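Local atomic coordinates of Glp_546_48378_50642 (Giardia intestinalis, PDB entry 2QVW), a protein that cleaves double-stranded RNA in the RNA interference pathway, producing the short interfering RNAs that direct destruction of homologous RNAs. Residues A[156-161]-A[171-176]; A[661-665]-A[744-749]. One frame throughout, in Å; residues are numbered along the deposited sequence.

A long multidomain chain is held together by contacts of very different span, and these two differ widely in that respect. From the N terminus, the chain first reaches contact 1, where residues 156-161 and 171-176 pair within the PAZ region; nine residues separate the segments, so the contact closes a short beta hairpin. Only much later does contact 2 open at residues 661-665, and it closes a mostly helical loop of 78 residues when the chain returns at 744-749. The two loops follow in series, neither nested nor crossed. Their centres lie about 59 Å apart: one ties strands of the PAZ sheet, the other joins helix 648-669 of the C-terminal RNase III domain to helix 737-748.

Contact 1 of 2, residues A[156-161]-A[171-176]; sequences LHGRMV and YVVLGI
Antiparallel pairing that gives way to a turn is well illustrated by V173, the most deeply covered residue here, and its neighbours V161 and Y171. Segment 171-176, part of strand 169-178, is extended except at L174. V161 and Y171 form a hydrogen-bonded pair (V161 N to Y171 O 3.1 Å, Y171 N to V161 O 2.9 Å), and M160 and V172 a non-hydrogen-bonded pair, CA-CA 4.7 Å. Residues 156-159 form a type II turn, closed by R159 N to L156 O at 2.8 Å, with G158 at positive phi (94°). V173 N hydrogen-bonds R159 O (3.0 Å), and V173 O accepts from G158 N (2.8 Å). The V173 CA-to-CB bond points toward 156-161; with chi1 t, CG2 touches V161 CG1 (3.4 Å) and CG1 L156 CB (3.5 Å). H157, chi1 t, donates ND1 to L174 O at 3.1 Å, while NE2 bonds P229 O. L174 and G175 form a classic beta bulge opposite A216 of strand 213-219, in the beta hairpin 160-163/169-178 of the PAZ domain's antiparallel sheet.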
loop_
_atom_site.group_PDB
_atom_site.type_symbol
_atom_site.label_atom_id
_atom_site.label_comp_id
_atom_site.label_asym_id
_atom_site.label_seq_id
_atom_site.Cartn_x
_atom_site.Cartn_y
_atom_site.Cartn_z
ATOM N N LEU A 156 -32.182 35.300 -13.377
ATOM C CA LEU A 156 -32.191 34.506 -12.156
ATOM C C LEU A 156 -32.129 33.025 -12.482
ATOM O O LEU A 156 -31.762 32.209 -11.632
ATOM C CB LEU A 156 -33.455 34.800 -11.358
ATOM C CG LEU A 156 -33.723 36.284 -11.140
ATOM C CD1 LEU A 156 -35.043 36.456 -10.437
ATOM C CD2 LEU A 156 -32.597 36.899 -10.339
ATOM N N HIS A 157 -32.497 32.686 -13.716
ATOM C CA HIS A 157 -32.486 31.305 -14.185
ATOM C C HIS A 157 -31.132 30.658 -13.909
ATOM O O HIS A 157 -30.105 31.116 -14.412
ATOM C CB HIS A 157 -32.770 31.271 -15.689
ATOM C CG HIS A 157 -32.867 29.889 -16.264
ATOM N ND1 HIS A 157 -33.958 29.070 -16.062
ATOM C CD2 HIS A 157 -32.005 29.185 -17.035
ATOM C CE1 HIS A 157 -33.763 27.922 -16.684
ATOM N NE2 HIS A 157 -32.586 27.965 -17.282
ATOM N N GLY A 158 -31.139 29.596 -13.106
ATOM C CA GLY A 158 -29.908 28.896 -12.783
ATOM C C GLY A 158 -29.240 29.366 -11.503
ATOM O O GLY A 158 -28.404 28.660 -10.931
ATOM N N ARG A 159 -29.595 30.562 -11.047
ATOM C CA ARG A 159 -29.007 31.099 -9.828
ATOM C C ARG A 159 -29.567 30.362 -8.621
ATOM O O ARG A 159 -30.749 30.002 -8.591
ATOM C CB ARG A 159 -29.297 32.596 -9.715
ATOM C CG ARG A 159 -28.690 33.427 -10.837
ATOM C CD ARG A 159 -28.986 34.917 -10.670
ATOM N NE ARG A 159 -28.296 35.513 -9.526
ATOM C CZ ARG A 159 -26.977 35.614 -9.424
ATOM N NH1 ARG A 159 -26.204 35.158 -10.402
ATOM N NH2 ARG A 159 -26.434 36.170 -8.346
ATOM N N MET A 160 -28.710 30.133 -7.629
ATOM C CA MET A 160 -29.101 29.437 -6.407
ATOM C C MET A 160 -29.747 30.355 -5.365
ATOM O O MET A 160 -29.558 31.569 -5.381
ATOM C CB MET A 160 -27.889 28.742 -5.782
ATOM C CG MET A 160 -27.348 27.542 -6.560
ATOM S SD MET A 160 -28.549 26.188 -6.827
ATOM C CE MET A 160 -28.566 26.120 -8.621
ATOM N N VAL A 161 -30.505 29.761 -4.452
ATOM C CA VAL A 161 -31.184 30.516 -3.410
ATOM C C VAL A 161 -31.829 29.559 -2.405
ATOM O O VAL A 161 -32.446 28.575 -2.794
ATOM C CB VAL A 161 -32.267 31.433 -4.029
ATOM C CG1 VAL A 161 -33.155 30.630 -4.964
ATOM C CG2 VAL A 161 -33.107 32.065 -2.933
ATOM N N TYR A 171 -32.597 25.721 -3.283
ATOM C CA TYR A 171 -33.356 25.559 -4.518
ATOM C C TYR A 171 -32.633 26.278 -5.646
ATOM O O TYR A 171 -31.775 27.125 -5.409
ATOM C CB TYR A 171 -34.765 26.158 -4.391
ATOM C CG TYR A 171 -35.644 25.599 -3.284
ATOM C CD1 TYR A 171 -35.443 25.957 -1.945
ATOM C CD2 TYR A 171 -36.719 24.759 -3.583
ATOM C CE1 TYR A 171 -36.294 25.500 -0.934
ATOM C CE2 TYR A 171 -37.576 24.299 -2.578
ATOM C CZ TYR A 171 -37.354 24.678 -1.258
ATOM O OH TYR A 171 -38.204 24.248 -0.271
ATOM N N VAL A 172 -32.995 25.935 -6.874
ATOM C CA VAL A 172 -32.399 26.556 -8.048
ATOM C C VAL A 172 -33.483 27.279 -8.833
ATOM O O VAL A 172 -34.364 26.644 -9.418
ATOM C CB VAL A 172 -31.737 25.509 -8.963
ATOM C CG1 VAL A 172 -32.645 24.316 -9.129
ATOM C CG2 VAL A 172 -31.436 26.127 -10.324
ATOM N N VAL A 173 -33.421 28.608 -8.839
ATOM C CA VAL A 173 -34.408 29.414 -9.550
ATOM C C VAL A 173 -34.508 29.060 -11.029
ATOM O O VAL A 173 -33.497 28.986 -11.732
ATOM C CB VAL A 173 -34.095 30.919 -9.423
ATOM C CG1 VAL A 173 -34.870 31.708 -10.468
ATOM C CG2 VAL A 173 -34.465 31.397 -8.032
ATOM N N LEU A 174 -35.732 28.833 -11.492
ATOM C CA LEU A 174 -35.974 28.503 -12.891
ATOM C C LEU A 174 -36.636 29.692 -13.562
ATOM O O LEU A 174 -36.631 29.811 -14.787
ATOM C CB LEU A 174 -36.885 27.281 -13.016
ATOM C CG LEU A 174 -36.329 25.962 -12.489
ATOM C CD1 LEU A 174 -37.356 24.871 -12.682
ATOM C CD2 LEU A 174 -35.042 25.621 -13.226
ATOM N N GLY A 175 -37.207 30.570 -12.746
ATOM C CA GLY A 175 -37.860 31.744 -13.286
ATOM C C GLY A 175 -39.097 32.146 -12.518
ATOM O O GLY A 175 -39.739 31.319 -11.868
ATOM N N ILE A 176 -39.433 33.430 -12.601
ATOM C CA ILE A 176 -40.598 33.971 -11.915
ATOM C C ILE A 176 -41.849 33.549 -12.671
ATOM O O ILE A 176 -41.950 33.769 -13.876
ATOM C CB ILE A 176 -40.545 35.508 -11.869
ATOM C CG1 ILE A 176 -39.135 35.965 -11.484
ATOM C CG2 ILE A 176 -41.566 36.029 -10.866
ATOM C CD1 ILE A 176 -38.867 37.444 -11.713
#

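Contact 2 of 2, residues A[661-665]-A[744-749]; sequences SLALH and VREHVL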
loop_
_atom_site.group_PDB
_atom_site.type_symbol
_atom_site.label_atom_id
_atom_site.label_comp_id
_atom_site.label_asym_id
_atom_site.label_seq_id
_atom_site.Cartn_x
_atom_site.Cartn_y
_atom_site.Cartn_z
ATOM N N SER A 661 11.917 -9.667 -10.059
ATOM C CA SER A 661 12.263 -8.502 -10.850
ATOM C C SER A 661 11.157 -8.106 -11.819
ATOM O O SER A 661 10.617 -7.006 -11.731
ATOM C CB SER A 661 13.550 -8.786 -11.621
ATOM O OG SER A 661 13.958 -7.663 -12.382
ATOM N N LEU A 662 10.833 -8.999 -12.747
ATOM C CA LEU A 662 9.790 -8.734 -13.736
ATOM C C LEU A 662 8.493 -8.255 -13.119
ATOM O O LEU A 662 7.992 -7.182 -13.457
ATOM C CB LEU A 662 9.493 -9.989 -14.545
ATOM C CG LEU A 662 10.490 -10.324 -15.650
ATOM C CD1 LEU A 662 10.077 -11.637 -16.304
ATOM C CD2 LEU A 662 10.532 -9.170 -16.676
ATOM N N ALA A 663 7.946 -9.074 -12.229
ATOM C CA ALA A 663 6.705 -8.750 -11.543
ATOM C C ALA A 663 6.736 -7.281 -11.152
ATOM O O ALA A 663 5.783 -6.532 -11.387
ATOM C CB ALA A 663 6.566 -9.621 -10.302
ATOM N N LEU A 664 7.859 -6.881 -10.574
ATOM C CA LEU A 664 8.057 -5.516 -10.134
ATOM C C LEU A 664 7.967 -4.557 -11.308
ATOM O O LEU A 664 7.130 -3.659 -11.321
ATOM C CB LEU A 664 9.423 -5.401 -9.464
ATOM C CG LEU A 664 9.618 -4.280 -8.457
ATOM C CD1 LEU A 664 11.052 -4.310 -7.996
ATOM C CD2 LEU A 664 9.288 -2.936 -9.084
ATOM N N HIS A 665 8.833 -4.757 -12.294
ATOM C CA HIS A 665 8.856 -3.901 -13.472
ATOM C C HIS A 665 7.503 -3.773 -14.155
ATOM O O HIS A 665 7.190 -2.728 -14.717
ATOM C CB HIS A 665 9.901 -4.398 -14.474
ATOM C CG HIS A 665 11.312 -4.072 -14.089
ATOM N ND1 HIS A 665 12.144 -4.979 -13.471
ATOM C CD2 HIS A 665 12.030 -2.931 -14.218
ATOM C CE1 HIS A 665 13.313 -4.412 -13.238
ATOM N NE2 HIS A 665 13.272 -3.169 -13.681
ATOM N N VAL A 744 17.460 -6.766 -16.136
ATOM C CA VAL A 744 16.178 -7.354 -16.481
ATOM C C VAL A 744 15.284 -6.434 -17.313
ATOM O O VAL A 744 14.712 -6.871 -18.310
ATOM C CB VAL A 744 15.422 -7.784 -15.197
ATOM C CG1 VAL A 744 14.012 -8.233 -15.533
ATOM C CG2 VAL A 744 16.168 -8.905 -14.516
ATOM N N ARG A 745 15.161 -5.167 -16.919
ATOM C CA ARG A 745 14.308 -4.228 -17.656
ATOM C C ARG A 745 14.916 -3.784 -18.982
ATOM O O ARG A 745 14.238 -3.208 -19.834
ATOM C CB ARG A 745 14.002 -2.983 -16.814
ATOM C CG ARG A 745 15.158 -2.006 -16.653
ATOM C CD ARG A 745 14.640 -0.575 -16.683
ATOM N NE ARG A 745 15.668 0.405 -16.329
ATOM C CZ ARG A 745 16.101 0.642 -15.087
ATOM N NH1 ARG A 745 15.602 -0.030 -14.054
ATOM N NH2 ARG A 745 17.039 1.557 -14.873
ATOM N N GLU A 746 16.202 -4.050 -19.148
ATOM C CA GLU A 746 16.894 -3.671 -20.367
ATOM C C GLU A 746 16.871 -4.779 -21.389
ATOM O O GLU A 746 16.663 -4.530 -22.573
ATOM C CB GLU A 746 18.349 -3.305 -20.066
ATOM C CG GLU A 746 18.534 -1.882 -19.594
ATOM C CD GLU A 746 18.158 -0.877 -20.665
ATOM O OE1 GLU A 746 18.758 -0.936 -21.760
ATOM O OE2 GLU A 746 17.267 -0.031 -20.416
ATOM N N HIS A 747 17.063 -6.009 -20.927
ATOM C CA HIS A 747 17.109 -7.149 -21.831
ATOM C C HIS A 747 15.881 -8.058 -21.850
ATOM O O HIS A 747 15.423 -8.462 -22.924
ATOM C CB HIS A 747 18.358 -7.978 -21.519
ATOM C CG HIS A 747 19.598 -7.156 -21.371
ATOM N ND1 HIS A 747 20.038 -6.294 -22.352
ATOM C CD2 HIS A 747 20.465 -7.028 -20.341
ATOM C CE1 HIS A 747 21.122 -5.669 -21.929
ATOM N NE2 HIS A 747 21.404 -6.095 -20.712
ATOM N N VAL A 748 15.354 -8.371 -20.672
ATOM C CA VAL A 748 14.209 -9.266 -20.569
ATOM C C VAL A 748 12.852 -8.597 -20.614
ATOM O O VAL A 748 11.929 -9.119 -21.230
ATOM C CB VAL A 748 14.276 -10.103 -19.275
ATOM C CG1 VAL A 748 13.204 -11.182 -19.303
ATOM C CG2 VAL A 748 15.661 -10.719 -19.121
ATOM N N LEU A 749 12.722 -7.453 -19.952
ATOM C CA LEU A 749 11.450 -6.733 -19.922
ATOM C C LEU A 749 10.885 -6.590 -21.330
ATOM O O LEU A 749 9.718 -6.875 -21.570
ATOM C CB LEU A 749 11.636 -5.348 -19.296
ATOM C CG LEU A 749 10.385 -4.656 -18.750
ATOM C CD1 LEU A 749 10.793 -3.395 -18.008
ATOM C CD2 LEU A 749 9.426 -4.332 -19.880
#
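Helices that cross almost at right angles can meet over only a small patch, and 661-665 and 744-748 are a clear case. Their short axes approach to 10.5 Å with a signed crossing angle of -97°, and with L749, just after the second helical segment, about 307 Å² is buried in all. Side chains S661, L662 and H665, one turn of helix, meet V744, R745, V748 and L749.

Apolar contacts form one part of the interface. L662 reaches across with CD2, 3.8 Å from V744 CG1 and 4.3 Å from V748 CG1, and H665 CB packs on L749 CD1 at 3.8 Å. S661 joins by van der Waals contact, its OG 3.2 Å from V744 CB.

H665 has the most surface covered. R745 CB lies 3.2 Å from H665 NE2, so R745 CB sits against one face of the ring. No hydrogen bond crosses between the segments. Within its own helix, H665 ND1 donates to S661 O at 3.1 Å, the same carbonyl that accepts H665 N at 2.9 Å. In the other segment V744 O receives L749 N at 2.6 Å, the wider pi-type turn.

The side chain of L662 is about 7 Å from a bound manganese ion and also touches E686, which with D655 binds manganese. Around the crossing, V744 rests on L658 of helix 648-669 and L728 of helix 718-735, V748 on F724 of the latter, and L749 on L669, so that helix 737-748 and the residue after it pack against helices 648-669 and 718-735.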